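Local coordinates for Melibiose/raffinose/stachyose-binding protein MelE (Bacillus subtilis subsp. subtilis str. 168, PDB 4R6H), which binds melibiose, raffinose and stachyose as the solute-binding component of the MelEDC-MsmX ABC transporter, which imports these sugars, at residues 287-292 with 356-361; 301-306 with 363-368. One frame throughout, in Å; residues are numbered along the deposited sequence. Where two conformers were deposited one is given.

Contact 1. Residues 287-292 with 356-361; sequences VGIIPT and IFYAND
Ile289 meets Tyr358 with its side chain, and Asp361 with both its backbone N and its CG1. Its CG2 methyl sits over one face of the Tyr358 ring, 3.7 Å from the ring centroid and 15° off the ring normal, a CH-pi contact. A chi1 of 55° places Ile289 CG1 between its own backbone N and carbonyl carbon, where it lies 3.8 Å from Asp361 CB. From there CD1 reaches Tyr358 CB at 3.7 Å. The backbone N of Ile289 gives a nearly straight hydrogen bond to Asp361 OD2, 2.9 Å long with an N-H...O angle of 164°. The donor approaches from well above the carboxylate plane. A water donates to Ile289 O at 2.8 Å and, more weakly, to Asp361 OD1. Gly288 CA comes 3.3 Å from Asp361 OD2. Val287 O lies at the edges of two rings, near their planes: 3.5 Å from Phe357 CE1 and 3.6 Å from Tyr358 CE1.

Solute-binding proteins of this family usually have two lobes about a ligand cleft. Strand 287-291 belongs to a mixed sheet in one lobe and pairs with strand 141-148. The contact packs the start of helix 359-364 against it. A type I turn from Ile356 to Ala359 leads into the helix, with Tyr358 at the N-cap position.

Further out, Tyr358 OH is hydrogen-bonded to the backbone N of Gly275, which fixes the far end of the ring. Asp361 OD2 also forms a salt bridge with Arg149, which probably favours the charged carboxylate.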
ATOM      1  N   VAL A 287     -11.810  -5.178  15.165  1.00 18.06           N
ATOM      2  CA  VAL A 287     -11.487  -5.299  13.732  1.00 18.80           C
ATOM      3  C   VAL A 287     -10.113  -5.931  13.621  1.00 17.56           C
ATOM      4  O   VAL A 287      -9.151  -5.482  14.245  1.00 19.68           O
ATOM      5  CB  VAL A 287     -11.487  -3.928  13.024  1.00 22.24           C
ATOM      6  CG1 VAL A 287     -11.096  -4.077  11.553  1.00 19.08           C
ATOM      7  CG2 VAL A 287     -12.863  -3.277  13.182  1.00 20.88           C
ATOM      8  N   GLY A 288     -10.021  -6.984  12.822  1.00 15.48           N
ATOM      9  CA  GLY A 288      -8.792  -7.671  12.508  1.00 15.63           C
ATOM     10  C   GLY A 288      -8.429  -7.525  11.046  1.00 16.06           C
ATOM     11  O   GLY A 288      -9.206  -7.001  10.260  1.00 16.86           O
ATOM     12  N   ILE A 289      -7.234  -7.993  10.709  1.00 15.84           N
ATOM     13  CA  ILE A 289      -6.824  -8.092   9.301  1.00 16.71           C
ATOM     14  C   ILE A 289      -6.353  -9.495   8.983  1.00 17.16           C
ATOM     15  O   ILE A 289      -5.852 -10.219   9.854  1.00 16.67           O
ATOM     16  CB  ILE A 289      -5.748  -7.030   8.892  1.00 15.79           C
ATOM     17  CG1 ILE A 289      -4.526  -7.106   9.815  1.00 16.82           C
ATOM     18  CG2 ILE A 289      -6.358  -5.651   8.911  1.00 17.58           C
ATOM     19  CD1 ILE A 289      -3.304  -6.359   9.358  1.00 18.70           C
ATOM     20  N   ILE A 290      -6.545  -9.883   7.731  1.00 15.80           N
ATOM     21  CA  ILE A 290      -6.017 -11.106   7.167  1.00 16.24           C
ATOM     22  C   ILE A 290      -5.340 -10.777   5.846  1.00 15.27           C
ATOM     23  O   ILE A 290      -5.660  -9.783   5.221  1.00 16.08           O
ATOM     24  CB  ILE A 290      -7.114 -12.198   6.960  1.00 17.49           C
ATOM     25  CG1 ILE A 290      -8.215 -11.704   6.031  1.00 20.11           C
ATOM     26  CG2 ILE A 290      -7.665 -12.636   8.299  1.00 21.18           C
ATOM     27  CD1 ILE A 290      -9.289 -12.766   5.838  1.00 21.27           C
ATOM     28  N   PRO A 291      -4.411 -11.658   5.415  1.00 18.16           N
ATOM     29  CA  PRO A 291      -3.754 -11.457   4.139  1.00 17.88           C
ATOM     30  C   PRO A 291      -4.768 -11.521   2.986  1.00 16.58           C
ATOM     31  O   PRO A 291      -5.893 -12.025   3.144  1.00 17.12           O
ATOM     32  CB  PRO A 291      -2.792 -12.650   4.039  1.00 21.49           C
ATOM     33  CG  PRO A 291      -2.748 -13.298   5.347  1.00 23.47           C
ATOM     34  CD  PRO A 291      -3.899 -12.815   6.152  1.00 17.97           C
ATOM     35  N   THR A 292      -4.349 -11.049   1.835  1.00 15.28           N
ATOM     36  CA  THR A 292      -5.163 -11.143   0.620  1.00 16.50           C
ATOM     37  C   THR A 292      -5.326 -12.605   0.252  1.00 17.22           C
ATOM     38  O   THR A 292      -4.329 -13.311   0.122  1.00 17.57           O
ATOM     39  CB  THR A 292      -4.496 -10.392  -0.554  1.00 16.93           C
ATOM     40  OG1 THR A 292      -4.345  -9.006  -0.209  1.00 16.73           O
ATOM     41  CG2 THR A 292      -5.344 -10.454  -1.802  1.00 18.09           C
ATOM     42  N   ILE A 356       1.728  -1.213  17.384  1.00 15.47           N
ATOM     43  CA  ILE A 356       0.655  -0.766  16.513  1.00 16.45           C
ATOM     44  C   ILE A 356      -0.583  -1.647  16.726  1.00 18.17           C
ATOM     45  O   ILE A 356      -0.487  -2.804  17.226  1.00 18.20           O
ATOM     46  CB  ILE A 356       1.089  -0.759  15.010  1.00 16.20           C
ATOM     47  CG1 ILE A 356       1.403  -2.195  14.527  1.00 18.02           C
ATOM     48  CG2 ILE A 356       2.301   0.161  14.820  1.00 18.47           C
ATOM     49  CD1 ILE A 356       1.749  -2.311  13.064  1.00 19.83           C
ATOM     50  N   PHE A 357      -1.719  -1.147  16.265  1.00 16.67           N
ATOM     51  CA  PHE A 357      -2.993  -1.810  16.523  1.00 16.78           C
ATOM     52  C   PHE A 357      -3.057  -3.236  15.968  1.00 17.95           C
ATOM     53  O   PHE A 357      -3.539  -4.169  16.666  1.00 19.80           O
ATOM     54  CB  PHE A 357      -4.162  -0.956  16.024  1.00 15.43           C
ATOM     55  CG  PHE A 357      -5.488  -1.533  16.382  1.00 17.30           C
ATOM     56  CD1 PHE A 357      -6.125  -2.403  15.533  1.00 18.74           C
ATOM     57  CD2 PHE A 357      -6.089  -1.185  17.573  1.00 22.05           C
ATOM     58  CE1 PHE A 357      -7.365  -2.922  15.886  1.00 21.30           C
ATOM     59  CE2 PHE A 357      -7.339  -1.716  17.912  1.00 20.33           C
ATOM     60  CZ  PHE A 357      -7.962  -2.561  17.056  1.00 21.54           C
ATOM     61  N   TYR A 358      -2.538  -3.436  14.759  1.00 17.67           N
ATOM     62  CA  TYR A 358      -2.604  -4.759  14.146  1.00 17.53           C
ATOM     63  C   TYR A 358      -1.389  -5.633  14.422  1.00 18.15           C
ATOM     64  O   TYR A 358      -1.167  -6.663  13.760  1.00 18.97           O
ATOM     65  CB  TYR A 358      -2.798  -4.649  12.634  1.00 18.24           C
ATOM     66  CG  TYR A 358      -4.119  -4.038  12.227  1.00 16.70           C
ATOM     67  CD1 TYR A 358      -5.339  -4.502  12.710  1.00 17.71           C
ATOM     68  CD2 TYR A 358      -4.128  -3.037  11.296  1.00 17.28           C
ATOM     69  CE1 TYR A 358      -6.538  -3.929  12.271  1.00 18.92           C
ATOM     70  CE2 TYR A 358      -5.309  -2.471  10.853  1.00 17.37           C
ATOM     71  CZ  TYR A 358      -6.504  -2.943  11.354  1.00 18.14           C
ATOM     72  OH  TYR A 358      -7.731  -2.379  10.922  1.00 20.93           O
ATOM     73  N   ALA A 359      -0.577  -5.275  15.427  1.00 17.47           N
ATOM     74  CA  ALA A 359       0.606  -6.066  15.695  1.00 18.54           C
ATOM     75  C   ALA A 359       0.326  -7.567  15.935  1.00 18.23           C
ATOM     76  O   ALA A 359       1.095  -8.421  15.458  1.00 19.46           O
ATOM     77  CB  ALA A 359       1.356  -5.497  16.911  1.00 21.11           C
ATOM     78  N   ASN A 360      -0.790  -7.819  16.651  0.50 18.86           N
ATOM     79  CA  ASN A 360      -1.297  -9.186  16.970  0.50 22.92           C
ATOM     80  C   ASN A 360      -1.438 -10.020  15.693  0.50 20.74           C
ATOM     81  O   ASN A 360      -0.890 -11.116  15.545  0.50 20.76           O
ATOM     82  CB  ASN A 360      -2.628  -9.133  17.801  0.50 21.16           C
ATOM     83  CG  ASN A 360      -3.856  -8.583  17.046  0.50 19.29           C
ATOM     84  OD1 ASN A 360      -3.805  -7.533  16.340  0.50 20.59           O
ATOM     85  ND2 ASN A 360      -5.007  -9.287  17.223  0.50 29.25           N
ATOM     86  N   ASP A 361      -2.140  -9.441  14.746  1.00 18.14           N
ATOM     87  CA  ASP A 361      -2.423 -10.110  13.465  1.00 15.37           C
ATOM     88  C   ASP A 361      -1.190 -10.259  12.620  1.00 17.67           C
ATOM     89  O   ASP A 361      -1.001 -11.275  11.960  1.00 18.24           O
ATOM     90  CB  ASP A 361      -3.463  -9.316  12.675  1.00 18.16           C
ATOM     91  CG  ASP A 361      -4.868  -9.449  13.258  1.00 24.53           C
ATOM     92  OD1 ASP A 361      -5.219 -10.535  13.815  1.00 24.59           O
ATOM     93  OD2 ASP A 361      -5.648  -8.508  13.142  1.00 19.82           O
TER
HETATM   94  O   HOH W   1      -6.824 -11.691  11.982  1.00 20.91           O

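Contact 2. Residues 301-306 with 363-368; sequences PIWIGG and EYYQDV
Val368 and Trp303 form the close-packed part of this contact. Val368 CG1 lies 3.6 Å from Trp303 CD1, on the five-membered side of the indole. The same methyl reaches the backbone before the tryptophan, 3.5 Å from Pro301 O and 3.9 Å from Ile302 CA. Its place follows from chi1 of 175°, which sets CG1 opposite the valine's own backbone N. Val368 CB also packs on the indole, 3.7 Å from Trp303 NE1.

Tyr365 meets the indole mainly on its benzene side. Its CB is 3.7 Å from Trp303 CZ2. The two rings make an offset edge-to-face pair, with the edge of Trp303 toward the face of Tyr365. Their planes stand at 82° and the centroids of the six-membered indole ring and the phenol ring are 6.0 Å apart. Tyr365 O lies at the indole edge, near its plane, 3.6 Å from Trp303 NE1. That oxygen accepts a hydrogen bond from Val368 N, which closes a type I turn from Tyr365 to Val368.

The turn begins just after helix 359-364, where Tyr365 leaves helical geometry. It lies against Trp303 and leads into strand 370-372, which runs parallel to strand 303-306 in the mixed sheet.

The loose side of the contact is at Gln366 and Asp367, in the middle of the turn, which are exposed to solvent. The Tyr365 side chain is partly exposed, with Tyr364 CD1 over the centre of one ring face, and it also touches Ile290 and Pro291. Trp303 itself is buried. Around it, Lys142 makes a cation-pi contact and Tyr362 a further edge-to-face pair.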
ATOM      1  N   PRO A 301      -2.083 -17.292   0.599  1.00 18.21           N
ATOM      2  CA  PRO A 301      -2.457 -15.881   0.768  1.00 19.51           C
ATOM      3  C   PRO A 301      -1.203 -15.010   0.851  1.00 18.43           C
ATOM      4  O   PRO A 301      -0.091 -15.501   1.132  1.00 20.47           O
ATOM      5  CB  PRO A 301      -3.243 -15.856   2.078  1.00 20.36           C
ATOM      6  CG  PRO A 301      -3.671 -17.289   2.299  1.00 29.61           C
ATOM      7  CD  PRO A 301      -2.655 -18.154   1.645  1.00 24.99           C
ATOM      8  N   ILE A 302      -1.383 -13.725   0.620  1.00 17.79           N
ATOM      9  CA  ILE A 302      -0.257 -12.825   0.426  1.00 17.86           C
ATOM     10  C   ILE A 302      -0.581 -11.466   1.051  1.00 17.10           C
ATOM     11  O   ILE A 302      -1.709 -10.971   0.946  1.00 17.55           O
ATOM     12  CB  ILE A 302       0.057 -12.722  -1.120  1.00 18.92           C
ATOM     13  CG1 ILE A 302       1.371 -12.047  -1.420  1.00 20.46           C
ATOM     14  CG2 ILE A 302      -1.074 -12.048  -1.885  1.00 19.73           C
ATOM     15  CD1 ILE A 302       2.563 -12.847  -1.035  1.00 21.91           C
ATOM     16  N   TRP A 303       0.425 -10.857   1.709  1.00 18.02           N
ATOM     17  CA  TRP A 303       0.326  -9.435   2.066  1.00 17.23           C
ATOM     18  C   TRP A 303       0.775  -8.551   0.900  1.00 18.55           C
ATOM     19  O   TRP A 303       1.798  -8.825   0.276  1.00 17.96           O
ATOM     20  CB  TRP A 303       1.209  -9.106   3.263  1.00 16.90           C
ATOM     21  CG  TRP A 303       0.799  -9.672   4.602  1.00 15.63           C
ATOM     22  CD1 TRP A 303       1.535 -10.493   5.383  1.00 16.89           C
ATOM     23  CD2 TRP A 303      -0.396  -9.400   5.332  1.00 16.05           C
ATOM     24  NE1 TRP A 303       0.882 -10.791   6.521  1.00 17.06           N
ATOM     25  CE2 TRP A 303      -0.319 -10.124   6.535  1.00 17.60           C
ATOM     26  CE3 TRP A 303      -1.543  -8.640   5.073  1.00 16.31           C
ATOM     27  CZ2 TRP A 303      -1.334 -10.115   7.474  1.00 16.27           C
ATOM     28  CZ3 TRP A 303      -2.541  -8.592   6.012  1.00 16.81           C
ATOM     29  CH2 TRP A 303      -2.457  -9.339   7.191  1.00 15.70           C
ATOM     30  N   ILE A 304       0.041  -7.482   0.641  1.00 15.99           N
ATOM     31  CA  ILE A 304       0.358  -6.562  -0.458  1.00 18.18           C
ATOM     32  C   ILE A 304       0.884  -5.271   0.073  1.00 17.39           C
ATOM     33  O   ILE A 304       0.291  -4.660   0.989  1.00 18.16           O
ATOM     34  CB  ILE A 304      -0.875  -6.250  -1.324  1.00 18.91           C
ATOM     35  CG1 ILE A 304      -1.530  -7.537  -1.901  1.00 22.10           C
ATOM     36  CG2 ILE A 304      -0.536  -5.278  -2.420  1.00 20.09           C
ATOM     37  CD1 ILE A 304      -0.595  -8.383  -2.696  1.00 22.70           C
ATOM     38  N   GLY A 305       1.957  -4.792  -0.516  1.00 17.41           N
ATOM     39  CA  GLY A 305       2.471  -3.469  -0.119  1.00 18.83           C
ATOM     40  C   GLY A 305       3.959  -3.365  -0.277  1.00 20.41           C
ATOM     41  O   GLY A 305       4.471  -3.124  -1.393  1.00 24.59           O
ATOM     42  N   GLY A 306       4.643  -3.585   0.822  1.00 20.27           N
ATOM     43  CA  GLY A 306       6.103  -3.484   0.849  1.00 21.46           C
ATOM     44  C   GLY A 306       6.525  -2.087   1.182  1.00 21.13           C
ATOM     45  O   GLY A 306       6.289  -1.647   2.289  1.00 20.02           O
ATOM     46  N   GLU A 363       1.796 -10.780  13.762  1.00 19.24           N
ATOM     47  CA  GLU A 363       2.510 -11.894  14.369  0.50 21.71           C
ATOM     48  C   GLU A 363       1.826 -13.235  14.007  1.00 18.43           C
ATOM     49  O   GLU A 363       2.493 -14.227  13.713  1.00 20.22           O
ATOM     50  CB  GLU A 363       2.556 -11.697  15.873  0.50 22.42           C
ATOM     51  CG  GLU A 363       3.506 -12.641  16.577  0.50 21.28           C
ATOM     52  CD  GLU A 363       4.360 -11.942  17.619  0.50 22.72           C
ATOM     53  OE1 GLU A 363       4.676 -10.730  17.468  0.50 32.15           O
ATOM     54  OE2 GLU A 363       4.724 -12.615  18.598  0.50 30.52           O
ATOM     55  N   TYR A 364       0.510 -13.255  14.041  1.00 17.03           N
ATOM     56  CA  TYR A 364      -0.222 -14.466  13.670  1.00 16.23           C
ATOM     57  C   TYR A 364       0.125 -14.874  12.255  1.00 18.16           C
ATOM     58  O   TYR A 364       0.275 -16.078  11.964  1.00 22.05           O
ATOM     59  CB  TYR A 364      -1.726 -14.260  13.802  1.00 18.09           C
ATOM     60  CG  TYR A 364      -2.596 -15.499  13.659  1.00 17.90           C
ATOM     61  CD1 TYR A 364      -3.114 -15.867  12.429  1.00 22.47           C
ATOM     62  CD2 TYR A 364      -2.947 -16.221  14.738  1.00 20.58           C
ATOM     63  CE1 TYR A 364      -3.924 -16.986  12.303  1.00 25.75           C
ATOM     64  CE2 TYR A 364      -3.770 -17.330  14.637  1.00 23.51           C
ATOM     65  CZ  TYR A 364      -4.281 -17.681  13.430  1.00 24.20           C
ATOM     66  OH  TYR A 364      -5.084 -18.816  13.381  1.00 26.31           O
ATOM     67  N   TYR A 365       0.313 -13.886  11.370  1.00 17.48           N
ATOM     68  CA  TYR A 365       0.631 -14.121   9.978  1.00 18.89           C
ATOM     69  C   TYR A 365       2.082 -13.836   9.605  1.00 18.30           C
ATOM     70  O   TYR A 365       2.407 -13.445   8.479  1.00 18.54           O
ATOM     71  CB  TYR A 365      -0.333 -13.310   9.095  1.00 15.57           C
ATOM     72  CG  TYR A 365      -1.748 -13.808   9.183  1.00 15.90           C
ATOM     73  CD1 TYR A 365      -2.111 -15.014   8.644  1.00 18.05           C
ATOM     74  CD2 TYR A 365      -2.736 -13.061   9.820  1.00 18.60           C
ATOM     75  CE1 TYR A 365      -3.405 -15.479   8.758  1.00 17.15           C
ATOM     76  CE2 TYR A 365      -4.041 -13.502   9.904  1.00 19.19           C
ATOM     77  CZ  TYR A 365      -4.376 -14.723   9.385  1.00 18.97           C
ATOM     78  OH  TYR A 365      -5.680 -15.160   9.505  1.00 20.17           O
ATOM     79  N   GLN A 366       2.974 -14.066  10.575  1.00 19.18           N
ATOM     80  CA  GLN A 366       4.395 -13.732  10.430  1.00 21.85           C
ATOM     81  C   GLN A 366       5.044 -14.434   9.236  1.00 20.51           C
ATOM     82  O   GLN A 366       5.962 -13.885   8.615  1.00 23.65           O
ATOM     83  CB  GLN A 366       5.133 -14.106  11.737  1.00 25.43           C
ATOM     84  CG  GLN A 366       6.604 -13.720  11.813  1.00 37.57           C
ATOM     85  CD  GLN A 366       6.829 -12.262  12.177  1.00 85.42           C
ATOM     86  OE1 GLN A 366       7.579 -11.555  11.506  1.00111.21           O
ATOM     87  NE2 GLN A 366       6.198 -11.811  13.257  1.00 58.36           N
ATOM     88  N   ASP A 367       4.559 -15.608   8.892  1.00 22.10           N
ATOM     89  CA  ASP A 367       5.244 -16.327   7.806  0.50 21.56           C
ATOM     90  C   ASP A 367       4.624 -16.068   6.435  1.00 22.92           C
ATOM     91  O   ASP A 367       5.089 -16.617   5.420  1.00 26.13           O
ATOM     92  CB  ASP A 367       5.375 -17.822   8.097  0.50 18.86           C
ATOM     93  CG  ASP A 367       6.220 -18.099   9.326  0.50 25.94           C
ATOM     94  OD1 ASP A 367       7.128 -17.310   9.661  0.50 26.84           O
ATOM     95  OD2 ASP A 367       5.977 -19.145   9.965  0.50 37.27           O
ATOM     96  N   VAL A 368       3.644 -15.167   6.378  1.00 19.28           N
ATOM     97  CA  VAL A 368       3.036 -14.828   5.090  1.00 18.71           C
ATOM     98  C   VAL A 368       3.991 -13.870   4.358  1.00 19.11           C
ATOM     99  O   VAL A 368       4.545 -12.956   4.962  1.00 19.84           O
ATOM    100  CB  VAL A 368       1.616 -14.207   5.277  1.00 20.28           C
ATOM    101  CG1 VAL A 368       0.969 -13.718   3.969  1.00 20.35           C
ATOM    102  CG2 VAL A 368       0.693 -15.212   5.964  1.00 20.74           C
TER

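How the contacts relate
Strand 287-291 comes first of the four segments. A loop leads to strand 303-306, which pairs with the same strand 141-148. The chain later passes through helices 320-331 and 333-343 before reaching 356-361, where contact 1 closes its loop. Helix 359-364 begins within this segment, and contact 2 closes a second loop at the turn just after it. The segments alternate along the chain, so the two loops cross. Together the contacts hold helix 359-364 and the following turn against two strands of the mixed sheet. They also touch directly: Thr292 N and Ile302 O, 2.8 Å apart, probably form a hydrogen bond.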